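Local coordinates for zinc-type alcohol dehydrogenase-like protein YAHK (Escherichia coli, PDB 1UUF) that reduces a wide range of aldehydes to the corresponding primary alcohols, strongly preferring NADPH over NADH and binding two zinc ions per subunit, at residues 41-46 and 138-143; 163-166 and 172-175; 182-187 and 320-325; 222-227 and 272-277; 259-264 and 276-281. All coordinates share one frame; numbering follows the deposited sequence.

Interaction 1: residues 41-46 and 138-143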
# COMPACT_ATOMS: atom_id res chain seq x y z
N THR A 41 2.16 15.27 -39.82
CA THR A 41 2.48 14.17 -40.71
C THR A 41 2.49 12.86 -39.93
O THR A 41 2.62 12.87 -38.70
CB THR A 41 3.86 14.36 -41.39
OG1 THR A 41 4.89 14.29 -40.39
CG2 THR A 41 3.92 15.71 -42.09
N ARG A 42 2.33 11.76 -40.64
CA ARG A 42 2.34 10.42 -40.06
C ARG A 42 3.31 9.59 -40.88
O ARG A 42 3.44 9.79 -42.09
CB ARG A 42 0.95 9.78 -40.13
CG ARG A 42 -0.10 10.41 -39.24
CD ARG A 42 0.34 10.40 -37.80
NE ARG A 42 -0.74 10.79 -36.89
CZ ARG A 42 -0.58 10.97 -35.59
NH1 ARG A 42 0.61 10.80 -35.04
NH2 ARG A 42 -1.62 11.31 -34.84
N ARG A 43 3.98 8.65 -40.23
CA ARG A 43 4.92 7.79 -40.93
C ARG A 43 4.14 6.85 -41.85
O ARG A 43 2.95 6.62 -41.64
CB ARG A 43 5.74 6.95 -39.94
CG ARG A 43 4.93 5.92 -39.13
CD ARG A 43 5.86 4.91 -38.46
NE ARG A 43 5.14 3.87 -37.73
CZ ARG A 43 4.67 4.01 -36.49
NH1 ARG A 43 4.83 5.15 -35.84
NH2 ARG A 43 4.03 3.00 -35.91
N GLU A 44 4.81 6.34 -42.88
CA GLU A 44 4.16 5.40 -43.78
C GLU A 44 4.14 4.10 -42.98
O GLU A 44 5.09 3.79 -42.27
CB GLU A 44 4.99 5.21 -45.05
CG GLU A 44 5.00 6.43 -45.96
CD GLU A 44 3.61 6.78 -46.46
OE1 GLU A 44 2.95 5.91 -47.07
OE2 GLU A 44 3.18 7.94 -46.25
N PRO A 45 3.04 3.34 -43.08
CA PRO A 45 2.93 2.07 -42.35
C PRO A 45 4.07 1.09 -42.62
O PRO A 45 4.36 0.77 -43.77
CB PRO A 45 1.58 1.53 -42.82
CG PRO A 45 0.80 2.78 -43.07
CD PRO A 45 1.79 3.65 -43.79
N GLY A 46 4.71 0.64 -41.55
CA GLY A 46 5.80 -0.32 -41.68
C GLY A 46 5.22 -1.72 -41.70
O GLY A 46 4.01 -1.88 -41.59
N THR A 138 10.31 9.81 -30.60
CA THR A 138 10.08 8.83 -31.67
C THR A 138 10.86 9.23 -32.92
O THR A 138 11.13 10.41 -33.13
CB THR A 138 8.58 8.76 -32.04
OG1 THR A 138 8.42 7.98 -33.23
CG2 THR A 138 8.03 10.16 -32.31
N PRO A 139 11.23 8.25 -33.75
CA PRO A 139 11.97 8.57 -34.98
C PRO A 139 11.09 9.33 -35.97
O PRO A 139 11.59 10.03 -36.85
CB PRO A 139 12.40 7.19 -35.49
CG PRO A 139 11.34 6.27 -34.95
CD PRO A 139 11.14 6.79 -33.55
N ASP A 140 9.78 9.18 -35.82
CA ASP A 140 8.82 9.85 -36.69
C ASP A 140 8.88 11.36 -36.51
O ASP A 140 9.05 11.85 -35.39
CB ASP A 140 7.39 9.40 -36.38
CG ASP A 140 7.17 7.92 -36.60
OD1 ASP A 140 8.10 7.22 -37.05
OD2 ASP A 140 6.05 7.45 -36.31
N GLU A 141 8.74 12.10 -37.61
CA GLU A 141 8.75 13.55 -37.54
C GLU A 141 7.52 13.93 -36.72
O GLU A 141 6.49 13.27 -36.81
CB GLU A 141 8.64 14.15 -38.94
CG GLU A 141 9.70 13.65 -39.90
CD GLU A 141 9.56 14.27 -41.28
OE1 GLU A 141 8.48 14.13 -41.89
OE2 GLU A 141 10.54 14.89 -41.75
N PRO A 142 7.60 15.00 -35.92
CA PRO A 142 8.74 15.91 -35.70
C PRO A 142 9.66 15.55 -34.53
O PRO A 142 10.28 16.44 -33.94
CB PRO A 142 8.05 17.24 -35.48
CG PRO A 142 6.88 16.83 -34.64
CD PRO A 142 6.37 15.59 -35.35
N GLY A 143 9.74 14.28 -34.17
CA GLY A 143 10.61 13.90 -33.07
C GLY A 143 9.91 13.43 -31.81
O GLY A 143 10.52 12.79 -30.95
O HOH W 1 5.63 11.75 -39.21
O HOH W 2 3.78 8.68 -37.25
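Asp140 and Arg43 join two surface loops that lie far apart in sequence. At the start of 138-143, Thr138 OG1 accepts a hydrogen bond from the backbone N of Asp140 at 3.2 Å, forming an ST turn. Asp140 then carries the contact: its OD2 receives Arg43 NH1 at 2.6 Å, a short salt bridge with an N-H...O angle of 154°. The oxygen uses its syn lone pair and sits in the guanidinium plane, at the edge, although the carboxylate as a whole is turned 47° from that plane. Arg43 is extended from CG to NE, and its CD passes 3.3 Å from the same Asp140 OD2, with the carboxylate lying across the methylenes. A water adds a second link, donating to Asp140 OD2 at 2.7 Å and accepting from Arg43 N, which ties both the main chain and the side chain of the arginine to one oxygen. One residue on, a different water donates to Glu141 O at 3.0 Å and is hydrogen-bonded to Thr41 OG1 at 2.9 Å. After cis-Pro142 the loop closes on itself, Gly143 N giving its hydrogen to Asp140 O at 2.8 Å. Segment 138-143 belongs to the GroES-like domain and leads toward strand 152-156. Arg43 also forms a salt bridge through NE with Asp49 and lies on Val154 of that strand, while 41-46 lies in the loop between strands 36-39 and 49-58.

Interaction 2: residues 163-166 and 172-175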
# COMPACT_ATOMS: atom_id res chain seq x y z
N ILE A 163 -12.05 -3.56 -31.39
CA ILE A 163 -13.34 -3.17 -30.83
C ILE A 163 -14.39 -4.16 -31.30
O ILE A 163 -14.52 -4.42 -32.50
CB ILE A 163 -13.76 -1.76 -31.28
CG1 ILE A 163 -12.71 -0.74 -30.83
CG2 ILE A 163 -15.14 -1.42 -30.73
CD1 ILE A 163 -12.36 -0.80 -29.36
N ARG A 164 -15.15 -4.72 -30.36
CA ARG A 164 -16.19 -5.69 -30.66
C ARG A 164 -17.60 -5.13 -30.48
O ARG A 164 -18.59 -5.81 -30.78
CB ARG A 164 -16.01 -6.93 -29.79
CG ARG A 164 -14.73 -7.72 -30.05
CD ARG A 164 -14.70 -8.31 -31.46
NE ARG A 164 -13.50 -9.12 -31.69
CZ ARG A 164 -13.26 -9.81 -32.80
NH1 ARG A 164 -14.13 -9.79 -33.80
NH2 ARG A 164 -12.14 -10.51 -32.91
N HIS A 165 -17.70 -3.90 -29.98
CA HIS A 165 -18.99 -3.24 -29.80
C HIS A 165 -19.57 -2.95 -31.18
O HIS A 165 -18.83 -2.87 -32.16
CB HIS A 165 -18.82 -1.90 -29.09
CG HIS A 165 -18.47 -1.99 -27.64
ND1 HIS A 165 -19.33 -1.60 -26.64
CD2 HIS A 165 -17.32 -2.37 -27.03
CE1 HIS A 165 -18.73 -1.72 -25.47
NE2 HIS A 165 -17.51 -2.19 -25.68
N PRO A 166 -20.90 -2.78 -31.27
CA PRO A 166 -21.51 -2.47 -32.57
C PRO A 166 -20.97 -1.11 -33.01
O PRO A 166 -20.71 -0.25 -32.16
CB PRO A 166 -23.00 -2.41 -32.24
CG PRO A 166 -23.13 -3.38 -31.10
CD PRO A 166 -21.93 -3.04 -30.25
N ALA A 172 -18.92 6.14 -27.89
CA ALA A 172 -19.06 5.86 -26.47
C ALA A 172 -18.01 4.87 -25.97
O ALA A 172 -17.77 4.76 -24.77
CB ALA A 172 -20.46 5.34 -26.17
N VAL A 173 -17.38 4.16 -26.90
CA VAL A 173 -16.33 3.20 -26.55
C VAL A 173 -14.99 3.91 -26.35
O VAL A 173 -14.15 3.47 -25.57
CB VAL A 173 -16.17 2.14 -27.67
CG1 VAL A 173 -14.93 1.30 -27.43
CG2 VAL A 173 -17.41 1.26 -27.73
N ALA A 174 -14.81 5.03 -27.04
CA ALA A 174 -13.57 5.79 -26.98
C ALA A 174 -12.95 5.98 -25.59
O ALA A 174 -11.80 5.63 -25.38
CB ALA A 174 -13.76 7.15 -27.66
N PRO A 175 -13.72 6.51 -24.62
CA PRO A 175 -13.17 6.72 -23.27
C PRO A 175 -12.67 5.45 -22.56
O PRO A 175 -11.91 5.52 -21.60
CB PRO A 175 -14.34 7.37 -22.52
CG PRO A 175 -15.09 8.08 -23.61
CD PRO A 175 -15.09 7.03 -24.70
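His165 and Val173 confront each other with their CA atoms 7.7 Å apart, and because no hydrogen bond crosses between 163-166 and 172-175, the contact rests on side chains alone. Val173 supplies the wedge, with one methyl for each of two partners. Its CG1 stands opposite the backbone N (chi1 170°), which leaves CG2 beside that nitrogen, and the fork thereby opens toward both Ile163 and His165. CG2 settles over one face of the imidazole of His165, 3.6 Å from the ring centroid and 17° off the normal. This is a CH-pi contact; the methyl is displaced toward the rim, so that His165 CG is its nearest ring atom, at 3.4 Å from Val173 CG2. His165 CB extends the same apolar surface, 3.7 Å from that methyl. The other branch meets isoleucine tip to tip, Val173 CG1 lying 3.8 Å from Ile163 CD1.

Segment 163-166 belongs to the GroES-like domain of the zinc-containing alcohol dehydrogenase family, and follows strand 161-162 of its mixed sheet; a short excursion then leads to helix 170-173. Beyond that helix the chain enters helix 176-189, near whose start Cys178 binds the catalytic zinc; the side chains of Val173 and Cys178 are about 11 Å apart. Helix 317-330 packs against the valine's two partners, Leu324 meeting Ile163, and Cys327 and Ala328 meeting His165. Backbone hydrogen bonds tie the two segments to different neighbours, Ile163 to Leu103 and Ala172 to Ala334.

Interaction 3: residues 182-187 and 320-325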
# COMPACT_ATOMS: atom_id res chain seq x y z
N THR A 182 -7.98 2.48 -16.91
CA THR A 182 -7.39 3.02 -15.69
C THR A 182 -8.14 2.54 -14.45
O THR A 182 -7.53 2.37 -13.38
CB THR A 182 -7.37 4.56 -15.74
OG1 THR A 182 -6.46 4.98 -16.75
CG2 THR A 182 -6.94 5.15 -14.40
N THR A 183 -9.44 2.32 -14.58
CA THR A 183 -10.22 1.84 -13.44
C THR A 183 -10.39 0.33 -13.49
O THR A 183 -10.41 -0.34 -12.45
CB THR A 183 -11.61 2.54 -13.36
OG1 THR A 183 -12.33 2.34 -14.59
CG2 THR A 183 -11.44 4.03 -13.12
N TYR A 184 -10.50 -0.22 -14.70
CA TYR A 184 -10.66 -1.66 -14.86
C TYR A 184 -9.45 -2.42 -14.32
O TYR A 184 -9.60 -3.41 -13.60
CB TYR A 184 -10.81 -2.01 -16.35
CG TYR A 184 -11.06 -3.47 -16.63
CD1 TYR A 184 -12.35 -4.00 -16.62
CD2 TYR A 184 -9.99 -4.33 -16.92
CE1 TYR A 184 -12.58 -5.35 -16.90
CE2 TYR A 184 -10.21 -5.68 -17.20
CZ TYR A 184 -11.50 -6.18 -17.19
OH TYR A 184 -11.72 -7.51 -17.46
N SER A 185 -8.26 -1.95 -14.65
CA SER A 185 -7.04 -2.62 -14.21
C SER A 185 -6.92 -2.83 -12.70
O SER A 185 -6.69 -3.95 -12.23
CB SER A 185 -5.80 -1.88 -14.72
OG SER A 185 -4.64 -2.64 -14.46
N PRO A 186 -7.07 -1.75 -11.91
CA PRO A 186 -6.96 -1.94 -10.46
C PRO A 186 -8.12 -2.74 -9.88
O PRO A 186 -7.95 -3.46 -8.91
CB PRO A 186 -6.90 -0.50 -9.92
CG PRO A 186 -7.68 0.28 -10.95
CD PRO A 186 -7.19 -0.33 -12.25
N LEU A 187 -9.31 -2.62 -10.48
CA LEU A 187 -10.45 -3.38 -9.99
C LEU A 187 -10.14 -4.86 -10.15
O LEU A 187 -10.45 -5.67 -9.26
CB LEU A 187 -11.72 -3.02 -10.77
CG LEU A 187 -12.32 -1.65 -10.43
CD1 LEU A 187 -13.43 -1.33 -11.43
CD2 LEU A 187 -12.84 -1.67 -9.00
N THR A 320 -6.13 -4.42 -21.60
CA THR A 320 -6.96 -3.42 -22.26
C THR A 320 -7.87 -4.17 -23.24
O THR A 320 -9.04 -3.84 -23.39
CB THR A 320 -6.11 -2.38 -23.02
OG1 THR A 320 -5.19 -1.77 -22.10
CG2 THR A 320 -6.99 -1.28 -23.60
N GLN A 321 -7.32 -5.19 -23.90
CA GLN A 321 -8.12 -5.98 -24.84
C GLN A 321 -9.18 -6.77 -24.08
O GLN A 321 -10.32 -6.87 -24.54
CB GLN A 321 -7.24 -6.95 -25.62
CG GLN A 321 -8.02 -7.69 -26.71
CD GLN A 321 -8.59 -6.75 -27.75
OE1 GLN A 321 -7.86 -6.18 -28.56
NE2 GLN A 321 -9.91 -6.56 -27.73
N GLU A 322 -8.80 -7.32 -22.94
CA GLU A 322 -9.73 -8.10 -22.12
C GLU A 322 -10.89 -7.20 -21.70
O GLU A 322 -12.05 -7.60 -21.74
CB GLU A 322 -9.02 -8.61 -20.86
CG GLU A 322 -9.90 -9.46 -19.95
CD GLU A 322 -9.24 -9.76 -18.62
OE1 GLU A 322 -9.39 -8.96 -17.68
OE2 GLU A 322 -8.55 -10.80 -18.53
N MET A 323 -10.55 -5.97 -21.31
CA MET A 323 -11.56 -5.01 -20.89
C MET A 323 -12.53 -4.71 -22.01
O MET A 323 -13.74 -4.68 -21.81
CB MET A 323 -10.89 -3.71 -20.44
CG MET A 323 -11.89 -2.64 -20.06
SD MET A 323 -11.15 -1.01 -20.07
CE MET A 323 -10.66 -0.87 -21.82
N LEU A 324 -12.00 -4.46 -23.21
CA LEU A 324 -12.85 -4.16 -24.35
C LEU A 324 -13.80 -5.32 -24.66
O LEU A 324 -14.97 -5.10 -24.97
CB LEU A 324 -11.99 -3.82 -25.57
CG LEU A 324 -11.32 -2.45 -25.46
CD1 LEU A 324 -10.31 -2.27 -26.58
CD2 LEU A 324 -12.38 -1.36 -25.52
N ASP A 325 -13.29 -6.55 -24.59
CA ASP A 325 -14.12 -7.72 -24.86
C ASP A 325 -15.22 -7.83 -23.81
O ASP A 325 -16.38 -8.08 -24.13
CB ASP A 325 -13.26 -9.00 -24.84
CG ASP A 325 -12.21 -9.02 -25.94
OD1 ASP A 325 -12.33 -8.23 -26.91
OD2 ASP A 325 -11.28 -9.84 -25.84
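Tyr184 lays one face of its ring on Met323, whose CB sits over the ring centre, 3.7 Å from the centroid and 12° off the normal. Both residues turn CG away from their own backbone nitrogens, which brings each side chain out toward the other helix. The methionine chain runs back along the tyrosine in the opposite direction: Met323 CG comes within 3.6 Å of Tyr184 CG, and SD ends obliquely beside the ring, 5.0 Å from its centroid, in a Met-aromatic contact. At the far end of the ring the phenol oxygen donates to Glu322, with Tyr184 OH 2.8 Å from Glu322 OE1. The extended glutamate reaches across at about a right angle, its carboxylate plane 71° from the ring; OE1 lies near the ring plane and is approached on its anti side. Tyr184 OH is also hydrogen-bonded to Arg188 NE, so the ring's tilt is probably well fixed. This is helix-helix packing of 317-330 against 176-189, which is kinked at Pro186 and carries the zinc ligand Cys178. The side chain of Met323 is about 8 Å from that of Cys178, and Leu213 of helix 205-216 touches Tyr184.

Interaction 4: residues 222-227 and 272-277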
# COMPACT_ATOMS: atom_id res chain seq x y z
N VAL A 222 -20.03 1.11 -3.47
CA VAL A 222 -20.39 2.31 -2.72
C VAL A 222 -19.65 3.47 -3.36
O VAL A 222 -18.42 3.46 -3.45
CB VAL A 222 -19.95 2.21 -1.24
CG1 VAL A 222 -20.35 3.49 -0.51
CG2 VAL A 222 -20.60 1.00 -0.59
N ALA A 223 -20.40 4.46 -3.84
CA ALA A 223 -19.79 5.62 -4.47
C ALA A 223 -19.69 6.74 -3.44
O ALA A 223 -20.60 6.92 -2.64
CB ALA A 223 -20.63 6.09 -5.65
N PHE A 224 -18.59 7.48 -3.49
CA PHE A 224 -18.37 8.59 -2.57
C PHE A 224 -18.30 9.91 -3.33
O PHE A 224 -17.58 10.03 -4.32
CB PHE A 224 -17.06 8.41 -1.79
CG PHE A 224 -17.05 7.22 -0.88
CD1 PHE A 224 -16.80 5.95 -1.36
CD2 PHE A 224 -17.30 7.39 0.48
CE1 PHE A 224 -16.79 4.84 -0.51
CE2 PHE A 224 -17.29 6.29 1.35
CZ PHE A 224 -17.04 5.02 0.85
N THR A 225 -19.06 10.89 -2.86
CA THR A 225 -19.07 12.21 -3.48
C THR A 225 -18.89 13.25 -2.37
O THR A 225 -19.08 12.94 -1.20
CB THR A 225 -20.40 12.49 -4.19
OG1 THR A 225 -20.33 13.75 -4.87
CG2 THR A 225 -21.54 12.54 -3.17
N THR A 226 -18.53 14.47 -2.74
CA THR A 226 -18.34 15.53 -1.76
C THR A 226 -19.52 16.50 -1.75
O THR A 226 -19.51 17.49 -1.02
CB THR A 226 -17.05 16.33 -2.02
OG1 THR A 226 -17.04 16.79 -3.38
CG2 THR A 226 -15.83 15.45 -1.78
N SER A 227 -20.53 16.22 -2.57
CA SER A 227 -21.72 17.07 -2.65
C SER A 227 -22.99 16.25 -2.86
O SER A 227 -22.97 15.23 -3.54
CB SER A 227 -21.57 18.08 -3.79
OG SER A 227 -21.47 17.44 -5.05
N ASP A 272 -7.31 9.98 5.27
CA ASP A 272 -7.34 9.33 6.57
C ASP A 272 -8.73 8.74 6.80
O ASP A 272 -8.86 7.61 7.27
CB ASP A 272 -7.04 10.35 7.68
CG ASP A 272 -5.64 10.94 7.56
OD1 ASP A 272 -4.67 10.15 7.54
OD2 ASP A 272 -5.52 12.18 7.48
N ASP A 273 -9.76 9.50 6.45
CA ASP A 273 -11.13 9.05 6.61
C ASP A 273 -11.39 7.78 5.81
O ASP A 273 -12.04 6.86 6.29
CB ASP A 273 -12.12 10.13 6.18
CG ASP A 273 -12.08 11.36 7.06
OD1 ASP A 273 -11.97 11.20 8.29
OD2 ASP A 273 -12.17 12.48 6.52
N PHE A 274 -10.86 7.73 4.59
CA PHE A 274 -11.05 6.55 3.75
C PHE A 274 -10.26 5.34 4.22
O PHE A 274 -10.73 4.21 4.12
CB PHE A 274 -10.70 6.87 2.30
CG PHE A 274 -11.68 7.79 1.63
CD1 PHE A 274 -11.39 9.14 1.46
CD2 PHE A 274 -12.92 7.31 1.21
CE1 PHE A 274 -12.32 10.00 0.87
CE2 PHE A 274 -13.85 8.16 0.62
CZ PHE A 274 -13.55 9.50 0.45
N THR A 275 -9.05 5.57 4.72
CA THR A 275 -8.23 4.46 5.19
C THR A 275 -8.95 3.71 6.32
O THR A 275 -8.90 2.49 6.38
CB THR A 275 -6.86 4.97 5.69
OG1 THR A 275 -6.15 5.55 4.59
CG2 THR A 275 -6.04 3.82 6.25
N THR A 276 -9.64 4.45 7.18
CA THR A 276 -10.35 3.81 8.28
C THR A 276 -11.56 3.01 7.82
O THR A 276 -12.13 2.24 8.59
CB THR A 276 -10.81 4.84 9.34
OG1 THR A 276 -11.78 5.72 8.76
CG2 THR A 276 -9.63 5.65 9.83
N LEU A 277 -11.95 3.18 6.56
CA LEU A 277 -13.10 2.45 6.01
C LEU A 277 -12.68 1.09 5.45
O LEU A 277 -13.52 0.27 5.07
CB LEU A 277 -13.76 3.26 4.89
CG LEU A 277 -14.17 4.70 5.18
CD1 LEU A 277 -14.93 5.25 3.98
CD2 LEU A 277 -15.03 4.77 6.43
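Both phenylalanines, Phe224 on its strand and Phe274 on its helix, turn CG opposite the carbonyl carbon and beside the backbone N (chi1 -65° and -70°), and this swings the two rings into the gap between backbones whose CA atoms are 9.9 Å apart. They meet in a T-shaped, edge-to-face pair, with centroids 5.2 Å apart and planes at 78°. Phe274 provides the edge and Phe224 the face: Phe274 CE2 stands above the Phe224 ring, displaced toward its rim, 3.5 Å from CD2 and 3.7 Å from CG of Phe224. Leu277 adds a methyl to the same ring obliquely, its CD1 lying 3.7 Å from Phe224 CE2. Within 272-277, Leu277 N donates to Phe274 O at 2.9 Å, and Thr276 OG1 donates to Asp273 O at 2.7 Å. Met251 of helix 248-252 touches all three apolar side chains, and Phe258 brings a third ring up to Phe224. Strand 220-225 is next to the first strand, 197-201, of a six-stranded parallel sheet ordered 3-2-1-4-5-6, and a GxGxxG pattern lies nearby; helix 271-275, which packs on Phe224, follows the fourth strand, 258-263. Such helix-on-sheet packing belongs to the Rossmann fold expected to hold the NADPH of this dehydrogenase.

Interaction 5: residues 259-264 and 276-281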
# COMPACT_ATOMS: atom_id res chain seq x y z
N ASP A 259 -13.23 -3.92 1.15
CA ASP A 259 -12.18 -4.82 0.74
C ASP A 259 -11.20 -4.01 -0.09
O ASP A 259 -9.99 -4.19 -0.01
CB ASP A 259 -12.75 -5.95 -0.12
CG ASP A 259 -13.60 -6.92 0.67
OD1 ASP A 259 -13.02 -7.74 1.41
OD2 ASP A 259 -14.84 -6.85 0.55
N PHE A 260 -11.76 -3.11 -0.89
CA PHE A 260 -10.96 -2.29 -1.79
C PHE A 260 -11.64 -0.95 -2.07
O PHE A 260 -12.86 -0.88 -2.18
CB PHE A 260 -10.77 -3.06 -3.09
CG PHE A 260 -10.04 -2.30 -4.16
CD1 PHE A 260 -8.72 -1.88 -3.96
CD2 PHE A 260 -10.66 -2.00 -5.37
CE1 PHE A 260 -8.04 -1.18 -4.96
CE2 PHE A 260 -9.99 -1.31 -6.37
CZ PHE A 260 -8.68 -0.90 -6.16
N ILE A 261 -10.85 0.10 -2.15
CA ILE A 261 -11.38 1.42 -2.46
C ILE A 261 -10.58 2.01 -3.60
O ILE A 261 -9.36 2.13 -3.52
CB ILE A 261 -11.31 2.38 -1.25
CG1 ILE A 261 -12.27 1.92 -0.16
CG2 ILE A 261 -11.69 3.80 -1.69
CD1 ILE A 261 -12.26 2.78 1.08
N LEU A 262 -11.28 2.37 -4.67
CA LEU A 262 -10.64 2.97 -5.84
C LEU A 262 -10.89 4.47 -5.77
O LEU A 262 -12.02 4.93 -5.92
CB LEU A 262 -11.26 2.39 -7.12
CG LEU A 262 -10.69 2.92 -8.44
CD1 LEU A 262 -9.23 2.52 -8.56
CD2 LEU A 262 -11.50 2.37 -9.59
N ASN A 263 -9.83 5.24 -5.52
CA ASN A 263 -9.97 6.69 -5.42
C ASN A 263 -9.56 7.35 -6.73
O ASN A 263 -8.40 7.31 -7.11
CB ASN A 263 -9.12 7.21 -4.25
CG ASN A 263 -9.47 8.63 -3.85
OD1 ASN A 263 -9.44 8.98 -2.66
ND2 ASN A 263 -9.78 9.45 -4.83
N THR A 264 -10.53 7.95 -7.43
CA THR A 264 -10.29 8.58 -8.72
C THR A 264 -10.19 10.10 -8.70
O THR A 264 -10.00 10.72 -9.75
CB THR A 264 -11.38 8.21 -9.75
OG1 THR A 264 -12.60 8.89 -9.41
CG2 THR A 264 -11.64 6.71 -9.74
N THR A 276 -9.64 4.45 7.18
CA THR A 276 -10.35 3.81 8.28
C THR A 276 -11.56 3.01 7.82
O THR A 276 -12.13 2.24 8.59
CB THR A 276 -10.81 4.84 9.34
OG1 THR A 276 -11.78 5.72 8.76
CG2 THR A 276 -9.63 5.65 9.83
N LEU A 277 -11.95 3.18 6.56
CA LEU A 277 -13.10 2.45 6.01
C LEU A 277 -12.68 1.09 5.45
O LEU A 277 -13.52 0.27 5.07
CB LEU A 277 -13.76 3.26 4.89
CG LEU A 277 -14.17 4.70 5.18
CD1 LEU A 277 -14.93 5.25 3.98
CD2 LEU A 277 -15.03 4.77 6.43
N LEU A 278 -11.37 0.86 5.39
CA LEU A 278 -10.84 -0.40 4.86
C LEU A 278 -10.80 -1.53 5.89
O LEU A 278 -10.48 -1.30 7.05
CB LEU A 278 -9.41 -0.19 4.35
CG LEU A 278 -9.19 0.73 3.16
CD1 LEU A 278 -7.69 0.95 2.97
CD2 LEU A 278 -9.81 0.12 1.91
N LYS A 279 -11.10 -2.74 5.44
CA LYS A 279 -11.04 -3.91 6.32
C LYS A 279 -9.57 -4.23 6.52
O LYS A 279 -8.70 -3.63 5.87
CB LYS A 279 -11.70 -5.12 5.65
CG LYS A 279 -13.19 -4.99 5.42
CD LYS A 279 -13.68 -6.08 4.48
CE LYS A 279 -13.39 -7.47 5.01
NZ LYS A 279 -13.91 -8.52 4.08
N ARG A 280 -9.28 -5.17 7.41
CA ARG A 280 -7.91 -5.59 7.65
C ARG A 280 -7.40 -6.13 6.32
O ARG A 280 -8.13 -6.84 5.61
CB ARG A 280 -7.89 -6.69 8.72
CG ARG A 280 -6.52 -7.30 8.99
CD ARG A 280 -6.30 -8.56 8.18
NE ARG A 280 -7.24 -9.61 8.56
CZ ARG A 280 -7.31 -10.81 7.98
NH1 ARG A 280 -6.48 -11.11 6.98
NH2 ARG A 280 -8.20 -11.69 8.38
N ASP A 281 -6.16 -5.79 5.99
CA ASP A 281 -5.52 -6.20 4.74
C ASP A 281 -6.15 -5.55 3.51
O ASP A 281 -5.90 -5.97 2.38
CB ASP A 281 -5.54 -7.72 4.58
CG ASP A 281 -4.36 -8.40 5.27
OD1 ASP A 281 -3.26 -7.80 5.28
OD2 ASP A 281 -4.52 -9.52 5.79
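A beta-alpha-beta crossover of the Rossmann-type sheet frames this contact: strand 258-263 leads to helix 271-275, and the chain returns through 278-279 to the neighbouring parallel strand 282-286. Ile261 makes the apolar part of the contact with the returning segment. Its CG1 and the CD1 beyond it both rest on one methyl of Leu278, with Ile261 CG1 3.7 Å from Leu278 CD2, and its CD1 also reaches Leu277 CB at 4.1 Å. Toward the surface the join becomes ionic. The side chains of Asp259 and Lys279 run alongside one another in a common direction; the lysine is bent at chi3 (59°), which curls its ammonium round to the carboxylate. The other carboxylate oxygen, Asp259 OD2, accepts a hydrogen bond from the backbone N of Lys197 in the first strand, a second bond that probably limits the rotation of the carboxylate. Arg280, next along, makes a salt bridge with Asp281 OD2 through NH1, and NH2 turns to Glu118 and Asp121 of the second subunit. In the Asp259 pair, Lys279 NZ donates to Asp259 OD1 at 2.9 Å, approaching on the syn side but 32° out of the carboxylate plane.

How the interactions relate
Four of the five contacts form a chain of touching neighbours, while interaction 1 stands apart at the surface, its nearest atoms about 15 Å from interaction 2. Interactions 2 and 3 adjoin through Leu324, whose CD1 is 3.8 Å from Ile163 CD1. Interaction 3 in turn meets interaction 5 where Pro186 CG packs 3.6 Å from Leu262 CD1, connecting the paired helices to the parallel sheet. Interactions 4 and 5, with centres 9 Å apart, share Thr276 and Leu277 and serve that same sheet. Interactions 2 and 3 lie nearer the catalytic zinc site; the side chain of Met323 is about 12 Å from a bound zinc, whereas interactions 1, 4 and 5 lie away from the metal sites.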